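Local coordinates for protein dTDP-4-dehydrorhamnose reductase (Sulfolobus tokodaii, PDB 2GGS) that binds NADPH and, judging by its family, probably reduces dTDP-4-dehydrorhamnose as a member of the extended short-chain dehydrogenase/reductase group, at residues L49-I54 against H90-G95; I102-D108 against S146-S152; F160-Y165 against L217-I221. All coordinates share one frame; numbering follows the deposited sequence.

Contact 2 lies deepest, with every residue buried: two neighbouring parallel strands inside the Rossmann sheet, joined mainly by backbone hydrogen bonds, with the nicotinamide end of NADPH at their C-terminal ends. Contacts 1 and 3 are helix pairs farther out, on opposite sides of the chain's centre, their centres about 39 Å apart. Contact 1 mixes an apolar interior with a carboxylate bridge that reaches the exposed Arg93; no hydrogen bond crosses between the two segments of contact 3, whose side chains meet through apolar atoms. Contacts 1 and 2 touch: strand 101-107 follows helix 77-97 in the chain, and Ile102 packs on Val92. Strand 147-151 of contact 2 leads on to helix 160-169 of contact 3.

Contact 1 (L49-I54 against H90-G95); sequences LEDFII and HIVRAG
Glu50 on helix 46-56 reaches across to His90 and Arg93 on helix 77-97, tying together two helices that both pack against the parallel sheet of this Rossmann-type fold. Segments 49-54 and 90-95 run in roughly the same direction, their axes 37° apart and 8.8 Å from each other at closest. Outward along Glu50, CB sits against the methyl of Ala94, CB to CB 3.8 Å, and CG passes at the same distance from His90 O. With chi1 at -61°, CG is turned to the backbone N side, and the extended chain beyond it carries the carboxylate over the neighbouring helix. There OE2 takes two strong hydrogen bonds: from Arg93 NH2 on its syn side at 2.6 Å, and from His90 ND1 on its anti side, somewhat out of the carboxylate plane. OE1 completes a side-on, two-nitrogen salt bridge by accepting from Arg93 NE at 3.2 Å. With donors on both sides of OE2, the carboxylate has little freedom to rotate, and the charge of Arg93 probably favours its ionised form. The His90 ring is also stacked with Phe46.

Below this polar bridge the interface is apolar. Ile53 CG2 meets Ala94 CB at 3.8 Å, and Leu49 CD2 lies beside Ile91 CG1. Ile53 and Ile91 both go on to Ile61 of strand 60-63, so the pair is seated on the sheet, while Leu49 also touches Leu43, a residue that binds NADPH. At the far end, Ile54 CG1 rests 4.1 Å from Ala94 O.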
loop_
_atom_site.group_PDB
_atom_site.type_symbol
_atom_site.label_atom_id
_atom_site.label_comp_id
_atom_site.label_asym_id
_atom_site.label_seq_id
_atom_site.Cartn_x
_atom_site.Cartn_y
_atom_site.Cartn_z
ATOM N N LEU A 49 18.929 -7.903 7.363
ATOM C CA LEU A 49 17.516 -7.744 7.782
ATOM C C LEU A 49 17.184 -8.537 9.043
ATOM O O LEU A 49 16.679 -7.972 10.032
ATOM C CB LEU A 49 16.576 -8.119 6.631
ATOM C CG LEU A 49 15.086 -8.269 6.976
ATOM C CD1 LEU A 49 14.538 -6.882 7.370
ATOM C CD2 LEU A 49 14.357 -8.839 5.774
ATOM N N GLU A 50 17.438 -9.849 9.024
ATOM C CA GLU A 50 17.127 -10.668 10.174
ATOM C C GLU A 50 17.874 -10.208 11.440
ATOM O O GLU A 50 17.301 -10.154 12.525
ATOM C CB GLU A 50 17.368 -12.155 9.891
ATOM C CG GLU A 50 16.504 -12.713 8.747
ATOM C CD GLU A 50 16.502 -14.248 8.656
ATOM O OE1 GLU A 50 16.515 -14.943 9.684
ATOM O OE2 GLU A 50 16.510 -14.763 7.538
ATOM N N ASP A 51 19.149 -9.858 11.285
ATOM C CA ASP A 51 19.954 -9.371 12.403
ATOM C C ASP A 51 19.361 -8.092 12.970
ATOM O O ASP A 51 19.292 -7.916 14.176
ATOM C CB ASP A 51 21.384 -9.046 11.950
ATOM C CG ASP A 51 22.274 -8.671 13.129
ATOM O OD1 ASP A 51 22.377 -9.478 14.069
ATOM O OD2 ASP A 51 22.813 -7.556 13.129
ATOM N N PHE A 52 18.887 -7.226 12.087
ATOM C CA PHE A 52 18.345 -5.921 12.495
ATOM C C PHE A 52 17.113 -6.137 13.353
ATOM O O PHE A 52 16.961 -5.518 14.426
ATOM C CB PHE A 52 18.028 -5.080 11.252
ATOM C CG PHE A 52 17.592 -3.691 11.567
ATOM C CD1 PHE A 52 18.527 -2.680 11.789
ATOM C CD2 PHE A 52 16.244 -3.402 11.718
ATOM C CE1 PHE A 52 18.105 -1.378 12.100
ATOM C CE2 PHE A 52 15.832 -2.111 12.066
ATOM C CZ PHE A 52 16.742 -1.115 12.253
ATOM N N ILE A 53 16.250 -7.059 12.905
ATOM C CA ILE A 53 15.017 -7.331 13.617
ATOM C C ILE A 53 15.305 -7.913 14.989
ATOM O O ILE A 53 14.720 -7.483 15.984
ATOM C CB ILE A 53 14.095 -8.255 12.769
ATOM C CG1 ILE A 53 13.504 -7.442 11.598
ATOM C CG2 ILE A 53 12.964 -8.864 13.624
ATOM C CD1 ILE A 53 12.846 -8.274 10.497
ATOM N N ILE A 54 16.217 -8.887 15.022
ATOM C CA ILE A 54 16.549 -9.580 16.259
ATOM C C ILE A 54 17.238 -8.635 17.258
ATOM O O ILE A 54 16.986 -8.730 18.465
ATOM C CB ILE A 54 17.341 -10.883 15.983
ATOM C CG1 ILE A 54 16.442 -11.862 15.202
ATOM C CG2 ILE A 54 17.834 -11.536 17.306
ATOM C CD1 ILE A 54 17.157 -12.955 14.485
ATOM N N HIS A 90 11.802 -13.553 5.279
ATOM C CA HIS A 90 12.820 -13.285 6.270
ATOM C C HIS A 90 12.326 -12.388 7.410
ATOM O O HIS A 90 12.731 -12.538 8.537
ATOM C CB HIS A 90 14.058 -12.738 5.554
ATOM C CG HIS A 90 14.678 -13.750 4.652
ATOM N ND1 HIS A 90 15.525 -14.725 5.134
ATOM C CD2 HIS A 90 14.550 -13.986 3.322
ATOM C CE1 HIS A 90 15.916 -15.500 4.134
ATOM N NE2 HIS A 90 15.327 -15.091 3.028
ATOM N N ILE A 91 11.426 -11.462 7.109
ATOM C CA ILE A 91 10.773 -10.708 8.149
ATOM C C ILE A 91 9.986 -11.632 9.095
ATOM O O ILE A 91 10.102 -11.538 10.301
ATOM C CB ILE A 91 9.829 -9.649 7.525
ATOM C CG1 ILE A 91 10.668 -8.577 6.819
ATOM C CG2 ILE A 91 8.955 -9.037 8.616
ATOM C CD1 ILE A 91 9.784 -7.564 6.023
ATOM N N VAL A 92 9.225 -12.550 8.523
ATOM C CA VAL A 92 8.464 -13.524 9.322
ATOM C C VAL A 92 9.403 -14.408 10.181
ATOM O O VAL A 92 9.154 -14.593 11.374
ATOM C CB VAL A 92 7.551 -14.362 8.439
ATOM C CG1 VAL A 92 6.965 -15.533 9.224
ATOM C CG2 VAL A 92 6.435 -13.444 7.882
ATOM N N ARG A 93 10.489 -14.901 9.567
ATOM C CA ARG A 93 11.408 -15.788 10.284
ATOM C C ARG A 93 12.055 -15.119 11.505
ATOM O O ARG A 93 11.978 -15.634 12.633
ATOM C CB ARG A 93 12.482 -16.341 9.351
ATOM C CG ARG A 93 13.266 -17.440 10.034
ATOM C CD ARG A 93 14.025 -18.238 9.028
ATOM N NE ARG A 93 15.073 -17.459 8.388
ATOM C CZ ARG A 93 16.002 -18.004 7.606
ATOM N NH1 ARG A 93 15.989 -19.312 7.399
ATOM N NH2 ARG A 93 16.948 -17.269 7.042
ATOM N N ALA A 94 12.683 -13.971 11.273
ATOM C CA ALA A 94 13.259 -13.159 12.356
ATOM C C ALA A 94 12.244 -12.679 13.375
ATOM O O ALA A 94 12.506 -12.720 14.594
ATOM C CB ALA A 94 14.024 -11.993 11.767
ATOM N N GLY A 95 11.082 -12.223 12.894
ATOM C CA GLY A 95 9.976 -11.888 13.763
ATOM C C GLY A 95 9.618 -13.022 14.717
ATOM O O GLY A 95 9.291 -12.769 15.871
#

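Contact 2 (I102-D108 against S146-S152); sequences IVHISTD and SLIIRTS. With NDP (NADPH dihydro-nicotinamide-adenine-dinucleotide phosphate), chain C.
The His104 ring turns its edge to Ile148, with CD2 4.3 Å from CG1, while its ND1 is hydrogen-bonded to Asn63. A second flat group is the nicotinamide ring of NADPH, at the C-terminal ends of both strands. Thr107 OG1, itself hydrogen-bonded to Tyr109 N, and Thr151 CG2 come from opposite sides of its plane. Two backbone oxygens come up to its edge, near the ring plane: Ser106 O is 3.1 Å from NADPH C6N, and Thr151 O as far from C5N. These contacts help to place the ring, alongside NADPH's hydrogen bonds to residues such as Tyr130 and Lys158.

Between the strands, six backbone hydrogen bonds alternate in the parallel pattern, from Leu147 N to Ile102 O at one end to Asp108 N to Thr151 O at the other. Ser106 O receives Thr151 N from above its carbonyl plane, 54° out of it. Beyond the last rung Ser152 OG donates to Asp108 OD2 at 2.7 Å, from above the carboxylate plane. On the Val103 face, Val103 CG1 packs on Ile149 CD1 at 3.7 Å, and Ile105 lies alongside Ile149, pointing the same way.

The strands belong to a beta-alpha-beta unit whose helix 129-141 lies over the His104 face, where Glu138 takes both Arg150 NE and Ser106 OG. Helix 186-199 packs on the Val103 face, and strands 60-63 and 203-206 flank the pair.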
loop_
_atom_site.group_PDB
_atom_site.type_symbol
_atom_site.label_atom_id
_atom_site.label_comp_id
_atom_site.label_asym_id
_atom_site.label_seq_id
_atom_site.Cartn_x
_atom_site.Cartn_y
_atom_site.Cartn_z
ATOM N N ILE A 102 3.319 -9.365 13.557
ATOM C CA ILE A 102 3.668 -8.983 12.186
ATOM C C ILE A 102 2.429 -8.470 11.439
ATOM O O ILE A 102 1.405 -9.163 11.374
ATOM C CB ILE A 102 4.254 -10.166 11.448
ATOM C CG1 ILE A 102 5.587 -10.577 12.119
ATOM C CG2 ILE A 102 4.432 -9.832 9.935
ATOM C CD1 ILE A 102 6.411 -11.468 11.307
ATOM N N VAL A 103 2.519 -7.253 10.907
ATOM C CA VAL A 103 1.427 -6.654 10.107
ATOM C C VAL A 103 1.968 -6.385 8.713
ATOM O O VAL A 103 2.899 -5.570 8.555
ATOM C CB VAL A 103 0.909 -5.303 10.728
ATOM C CG1 VAL A 103 -0.200 -4.691 9.834
ATOM C CG2 VAL A 103 0.433 -5.522 12.167
ATOM N N HIS A 104 1.427 -7.070 7.707
ATOM C CA HIS A 104 2.007 -6.997 6.383
ATOM C C HIS A 104 1.009 -6.265 5.466
ATOM O O HIS A 104 -0.181 -6.571 5.476
ATOM C CB HIS A 104 2.266 -8.411 5.825
ATOM C CG HIS A 104 2.604 -8.394 4.373
ATOM N ND1 HIS A 104 3.784 -7.840 3.911
ATOM C CD2 HIS A 104 1.903 -8.769 3.273
ATOM C CE1 HIS A 104 3.793 -7.878 2.594
ATOM N NE2 HIS A 104 2.676 -8.459 2.177
ATOM N N ILE A 105 1.504 -5.332 4.660
ATOM C CA ILE A 105 0.601 -4.558 3.801
ATOM C C ILE A 105 0.572 -5.150 2.402
ATOM O O ILE A 105 1.614 -5.440 1.806
ATOM C CB ILE A 105 1.001 -3.058 3.757
ATOM C CG1 ILE A 105 1.186 -2.469 5.181
ATOM C CG2 ILE A 105 -0.053 -2.274 2.913
ATOM C CD1 ILE A 105 -0.022 -2.605 6.121
ATOM N N SER A 106 -0.636 -5.363 1.865
ATOM C CA SER A 106 -0.778 -5.939 0.550
ATOM C C SER A 106 -1.682 -5.080 -0.353
ATOM O O SER A 106 -1.952 -3.909 -0.050
ATOM C CB SER A 106 -1.237 -7.404 0.634
ATOM O OG SER A 106 -1.151 -8.081 -0.625
ATOM N N THR A 107 -2.087 -5.654 -1.479
ATOM C CA THR A 107 -2.642 -4.862 -2.595
ATOM C C THR A 107 -3.876 -5.490 -3.244
ATOM O O THR A 107 -3.990 -6.710 -3.367
ATOM C CB THR A 107 -1.541 -4.581 -3.683
ATOM O OG1 THR A 107 -2.100 -3.830 -4.777
ATOM C CG2 THR A 107 -0.936 -5.898 -4.211
ATOM N N ASP A 108 -4.758 -4.615 -3.738
ATOM C CA ASP A 108 -5.880 -4.985 -4.574
ATOM C C ASP A 108 -5.474 -5.596 -5.923
ATOM O O ASP A 108 -6.261 -6.302 -6.543
ATOM C CB ASP A 108 -6.809 -3.756 -4.760
ATOM C CG ASP A 108 -6.143 -2.585 -5.468
ATOM O OD1 ASP A 108 -4.903 -2.389 -5.353
ATOM O OD2 ASP A 108 -6.880 -1.817 -6.136
ATOM N N SER A 146 -0.319 -13.482 12.424
ATOM C CA SER A 146 0.033 -12.256 11.657
ATOM C C SER A 146 -1.248 -11.656 11.074
ATOM O O SER A 146 -2.269 -12.335 11.014
ATOM C CB SER A 146 0.987 -12.553 10.504
ATOM O OG SER A 146 0.304 -13.207 9.466
ATOM N N LEU A 147 -1.154 -10.414 10.619
ATOM C CA LEU A 147 -2.280 -9.721 9.963
ATOM C C LEU A 147 -1.801 -9.233 8.586
ATOM O O LEU A 147 -0.758 -8.577 8.506
ATOM C CB LEU A 147 -2.683 -8.490 10.783
ATOM C CG LEU A 147 -3.870 -7.707 10.236
ATOM C CD1 LEU A 147 -5.128 -8.611 10.184
ATOM C CD2 LEU A 147 -4.076 -6.448 11.076
ATOM N N ILE A 148 -2.578 -9.545 7.545
ATOM C CA ILE A 148 -2.350 -9.035 6.180
ATOM C C ILE A 148 -3.449 -7.994 5.972
ATOM O O ILE A 148 -4.648 -8.291 6.123
ATOM C CB ILE A 148 -2.454 -10.126 5.091
ATOM C CG1 ILE A 148 -1.243 -11.078 5.158
ATOM C CG2 ILE A 148 -2.582 -9.496 3.688
ATOM C CD1 ILE A 148 -1.502 -12.423 4.506
ATOM N N ILE A 149 -3.030 -6.779 5.630
ATOM C CA ILE A 149 -3.977 -5.706 5.317
ATOM C C ILE A 149 -3.907 -5.437 3.824
ATOM O O ILE A 149 -2.876 -4.973 3.348
ATOM C CB ILE A 149 -3.648 -4.412 6.095
ATOM C CG1 ILE A 149 -3.651 -4.610 7.624
ATOM C CG2 ILE A 149 -4.635 -3.316 5.687
ATOM C CD1 ILE A 149 -3.333 -3.329 8.387
ATOM N N ARG A 150 -4.985 -5.733 3.080
ATOM C CA ARG A 150 -4.968 -5.410 1.644
ATOM C C ARG A 150 -5.561 -4.012 1.475
ATOM O O ARG A 150 -6.577 -3.678 2.071
ATOM C CB ARG A 150 -5.786 -6.381 0.821
ATOM C CG ARG A 150 -5.339 -7.839 0.935
ATOM C CD ARG A 150 -5.831 -8.642 -0.287
ATOM N NE ARG A 150 -5.462 -10.058 -0.242
ATOM C CZ ARG A 150 -6.324 -11.047 0.022
ATOM N NH1 ARG A 150 -7.615 -10.782 0.288
ATOM N NH2 ARG A 150 -5.898 -12.301 0.029
ATOM N N THR A 151 -4.931 -3.219 0.628
ATOM C CA THR A 151 -5.401 -1.838 0.393
ATOM C C THR A 151 -5.295 -1.516 -1.102
ATOM O O THR A 151 -4.809 -2.345 -1.901
ATOM C CB THR A 151 -4.683 -0.847 1.313
ATOM O OG1 THR A 151 -5.332 0.435 1.310
ATOM C CG2 THR A 151 -3.243 -0.682 0.912
ATOM N N SER A 152 -5.740 -0.324 -1.471
ATOM C CA SER A 152 -5.899 0.035 -2.880
ATOM C C SER A 152 -5.510 1.497 -3.075
ATOM O O SER A 152 -5.951 2.349 -2.320
ATOM C CB SER A 152 -7.360 -0.178 -3.292
ATOM O OG SER A 152 -7.619 0.304 -4.588
HETATM P PA NDP C . 6.034 3.779 -1.692
HETATM O O1A NDP C . 6.452 3.488 -3.073
HETATM O O2A NDP C . 5.751 5.212 -1.436
HETATM O O5B NDP C . 7.104 3.293 -0.637
HETATM C C5B NDP C . 7.857 2.115 -0.861
HETATM C C4B NDP C . 8.723 1.955 0.362
HETATM O O4B NDP C . 9.394 0.697 0.246
HETATM C C3B NDP C . 9.746 3.066 0.528
HETATM O O3B NDP C . 9.817 3.406 1.887
HETATM C C2B NDP C . 11.035 2.361 0.088
HETATM O O2B NDP C . 12.110 2.939 0.766
HETATM C C1B NDP C . 10.748 0.952 0.587
HETATM N N9A NDP C . 11.608 -0.032 -0.078
HETATM C C8A NDP C . 11.553 -0.429 -1.379
HETATM N N7A NDP C . 12.547 -1.339 -1.591
HETATM C C5A NDP C . 13.209 -1.499 -0.433
HETATM C C6A NDP C . 14.312 -2.284 -0.074
HETATM N N6A NDP C . 14.980 -3.003 -1.019
HETATM N N1A NDP C . 14.753 -2.179 1.217
HETATM C C2A NDP C . 14.159 -1.365 2.174
HETATM N N3A NDP C . 13.088 -0.586 1.806
HETATM C C4A NDP C . 12.643 -0.661 0.530
HETATM O O3 NDP C . 4.785 2.769 -1.463
HETATM P PN NDP C . 3.413 3.082 -0.656
HETATM O O1N NDP C . 3.612 3.759 0.606
HETATM O O2N NDP C . 2.548 3.656 -1.711
HETATM O O5D NDP C . 2.907 1.580 -0.434
HETATM C C5D NDP C . 2.926 1.000 0.866
HETATM C C4D NDP C . 2.473 -0.454 0.836
HETATM O O4D NDP C . 1.157 -0.494 0.334
HETATM C C3D NDP C . 3.304 -1.361 -0.067
HETATM O O3D NDP C . 3.268 -2.610 0.569
HETATM C C2D NDP C . 2.520 -1.413 -1.355
HETATM O O2D NDP C . 2.823 -2.596 -2.075
HETATM C C1D NDP C . 1.084 -1.393 -0.776
HETATM N N1N NDP C . 0.127 -0.905 -1.776
HETATM C C2N NDP C . 0.431 0.255 -2.437
HETATM C C3N NDP C . -0.495 0.890 -3.254
HETATM C C7N NDP C . -0.103 2.156 -3.945
HETATM O O7N NDP C . -0.948 2.670 -4.948
HETATM N N7N NDP C . 1.034 2.765 -3.617
HETATM C C4N NDP C . -1.881 0.303 -3.451
HETATM C C5N NDP C . -2.114 -0.993 -2.712
HETATM C C6N NDP C . -1.101 -1.522 -1.902
HETATM P P2B NDP C . 13.145 4.007 0.028
HETATM O O1X NDP C . 13.781 4.657 1.189
HETATM O O2X NDP C . 12.354 4.932 -0.834
HETATM O O3X NDP C . 14.152 3.236 -0.863
#

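Contact 3 (F160-Y165 against L217-I221); sequences FPIYVY and LALKI
This helix pair belongs to the part of the chain that follows strand 147-151 of the central sheet. Segments 160-165 and 217-221, on helices 160-169 and 214-224, meet at 51° with their axes 9.5 Å apart at closest. No hydrogen bond crosses between the two segments: the side chains meet through carbon atoms.

At its middle, Val164 straddles Ala218. CG2 touches Ala218 CB at 3.8 Å, while CG1, anti to the valine's backbone N (chi1 177°), turns toward Ile221 and comes 3.5 Å from its CG1. The same Val164 CG2 also lies over one face of the Phe160 ring, displaced toward the rim, so the valine backs the ring from within its own helix. That ring offers its edge to the other helix: Phe160 CD2 is 4.0 Å from Leu217 CD2, the two side chains sliding past each other in opposite directions. Phe160 CZ reaches on to Ala218 CB at 4.1 Å. Leu217 CD2 is shared, since Pro161 CG flanks it as well.

Ile221 projects into the groove between Pro161 and Tyr165. Its CD1 is modelled 3.2 Å from Pro161 O and 3.3 Å from Tyr165 CB, very close for a methyl; with chi1 at an unusual 117°, the exact placement of this side chain is doubtful, although its general position is plain.

Around the pair, Tyr181 touches both Phe160 and Leu217, and Phe225 meets the Tyr165 ring edge-to-face. Ala176 of strand 174-177 touches Phe160, and Val231 of strand 231-234 touches Ala218. The two helices thus pack on the small parallel two-stranded sheet these strands form, an arrangement consistent with the C-terminal substrate-binding region of an extended short-chain dehydrogenase/reductase.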
loop_
_atom_site.group_PDB
_atom_site.type_symbol
_atom_site.label_atom_id
_atom_site.label_comp_id
_atom_site.label_asym_id
_atom_site.label_seq_id
_atom_site.Cartn_x
_atom_site.Cartn_y
_atom_site.Cartn_z
ATOM N N PHE A 160 -2.349 8.186 -8.331
ATOM C CA PHE A 160 -3.110 8.795 -9.426
ATOM C C PHE A 160 -3.594 10.242 -9.157
ATOM O O PHE A 160 -3.460 11.101 -10.063
ATOM C CB PHE A 160 -4.267 7.859 -9.802
ATOM C CG PHE A 160 -5.072 8.330 -10.975
ATOM C CD1 PHE A 160 -4.495 8.433 -12.231
ATOM C CD2 PHE A 160 -6.403 8.658 -10.823
ATOM C CE1 PHE A 160 -5.251 8.872 -13.338
ATOM C CE2 PHE A 160 -7.157 9.075 -11.925
ATOM C CZ PHE A 160 -6.579 9.184 -13.162
ATOM N N PRO A 161 -4.175 10.543 -7.966
ATOM C CA PRO A 161 -4.674 11.919 -7.799
ATOM C C PRO A 161 -3.616 12.990 -7.993
ATOM O O PRO A 161 -3.920 14.057 -8.518
ATOM C CB PRO A 161 -5.174 11.942 -6.361
ATOM C CG PRO A 161 -5.622 10.509 -6.121
ATOM C CD PRO A 161 -4.514 9.729 -6.770
ATOM N N ILE A 162 -2.385 12.678 -7.595
ATOM C CA ILE A 162 -1.278 13.603 -7.786
ATOM C C ILE A 162 -0.894 13.767 -9.252
ATOM O O ILE A 162 -0.700 14.908 -9.717
ATOM C CB ILE A 162 -0.077 13.236 -6.867
ATOM C CG1 ILE A 162 -0.263 13.957 -5.541
ATOM C CG2 ILE A 162 1.248 13.690 -7.497
ATOM C CD1 ILE A 162 -0.009 15.476 -5.651
ATOM N N TYR A 163 -0.795 12.658 -9.981
ATOM C CA TYR A 163 -0.560 12.691 -11.420
ATOM C C TYR A 163 -1.637 13.557 -12.097
ATOM O O TYR A 163 -1.315 14.408 -12.924
ATOM C CB TYR A 163 -0.551 11.289 -12.015
ATOM C CG TYR A 163 -0.859 11.246 -13.486
ATOM C CD1 TYR A 163 0.110 11.597 -14.454
ATOM C CD2 TYR A 163 -2.114 10.859 -13.922
ATOM C CE1 TYR A 163 -0.196 11.559 -15.823
ATOM C CE2 TYR A 163 -2.429 10.813 -15.266
ATOM C CZ TYR A 163 -1.470 11.165 -16.218
ATOM O OH TYR A 163 -1.850 11.100 -17.552
ATOM N N VAL A 164 -2.899 13.366 -11.713
ATOM C CA VAL A 164 -3.999 14.188 -12.270
ATOM C C VAL A 164 -3.799 15.676 -11.978
ATOM O O VAL A 164 -3.893 16.522 -12.889
ATOM C CB VAL A 164 -5.399 13.773 -11.725
ATOM C CG1 VAL A 164 -6.468 14.703 -12.271
ATOM C CG2 VAL A 164 -5.751 12.347 -12.131
ATOM N N TYR A 165 -3.548 16.005 -10.710
ATOM C CA TYR A 165 -3.432 17.412 -10.266
ATOM C C TYR A 165 -2.307 18.105 -11.022
ATOM O O TYR A 165 -2.511 19.193 -11.585
ATOM C CB TYR A 165 -3.208 17.528 -8.744
ATOM C CG TYR A 165 -3.119 18.965 -8.220
ATOM C CD1 TYR A 165 -4.265 19.691 -7.883
ATOM C CD2 TYR A 165 -1.892 19.587 -8.071
ATOM C CE1 TYR A 165 -4.176 21.019 -7.410
ATOM C CE2 TYR A 165 -1.783 20.889 -7.602
ATOM C CZ TYR A 165 -2.920 21.605 -7.277
ATOM O OH TYR A 165 -2.779 22.897 -6.821
ATOM N N LEU A 217 -12.724 10.126 -10.776
ATOM C CA LEU A 217 -11.790 10.680 -9.797
ATOM C C LEU A 217 -11.018 11.863 -10.369
ATOM O O LEU A 217 -10.890 12.896 -9.717
ATOM C CB LEU A 217 -10.826 9.596 -9.282
ATOM C CG LEU A 217 -9.769 10.026 -8.259
ATOM C CD1 LEU A 217 -10.412 10.731 -7.073
ATOM C CD2 LEU A 217 -9.009 8.813 -7.784
ATOM N N ALA A 218 -10.551 11.707 -11.609
ATOM C CA ALA A 218 -9.766 12.725 -12.284
ATOM C C ALA A 218 -10.602 13.996 -12.479
ATOM O O ALA A 218 -10.128 15.089 -12.209
ATOM C CB ALA A 218 -9.263 12.190 -13.615
ATOM N N LEU A 219 -11.854 13.818 -12.904
ATOM C CA LEU A 219 -12.757 14.952 -13.133
ATOM C C LEU A 219 -13.186 15.635 -11.832
ATOM O O LEU A 219 -13.375 16.865 -11.824
ATOM C CB LEU A 219 -13.986 14.530 -13.940
ATOM C CG LEU A 219 -13.760 14.209 -15.414
ATOM C CD1 LEU A 219 -15.036 13.723 -16.094
ATOM C CD2 LEU A 219 -13.214 15.414 -16.162
ATOM N N LYS A 220 -13.349 14.857 -10.752
ATOM C CA LYS A 220 -13.595 15.436 -9.424
ATOM C C LYS A 220 -12.445 16.325 -9.047
ATOM O O LYS A 220 -12.695 17.441 -8.557
ATOM C CB LYS A 220 -13.744 14.405 -8.290
ATOM C CG LYS A 220 -15.039 13.676 -8.247
ATOM C CD LYS A 220 -15.078 12.818 -6.986
ATOM C CE LYS A 220 -15.461 13.669 -5.782
ATOM N NZ LYS A 220 -16.833 14.225 -6.017
ATOM N N ILE A 221 -11.195 15.877 -9.255
ATOM C CA ILE A 221 -10.099 16.746 -8.863
ATOM C C ILE A 221 -9.957 17.952 -9.807
ATOM O O ILE A 221 -9.666 19.049 -9.341
ATOM C CB ILE A 221 -8.718 16.078 -8.480
ATOM C CG1 ILE A 221 -7.594 16.476 -9.423
ATOM C CG2 ILE A 221 -8.773 14.586 -8.045
ATOM C CD1 ILE A 221 -6.274 16.211 -8.865
#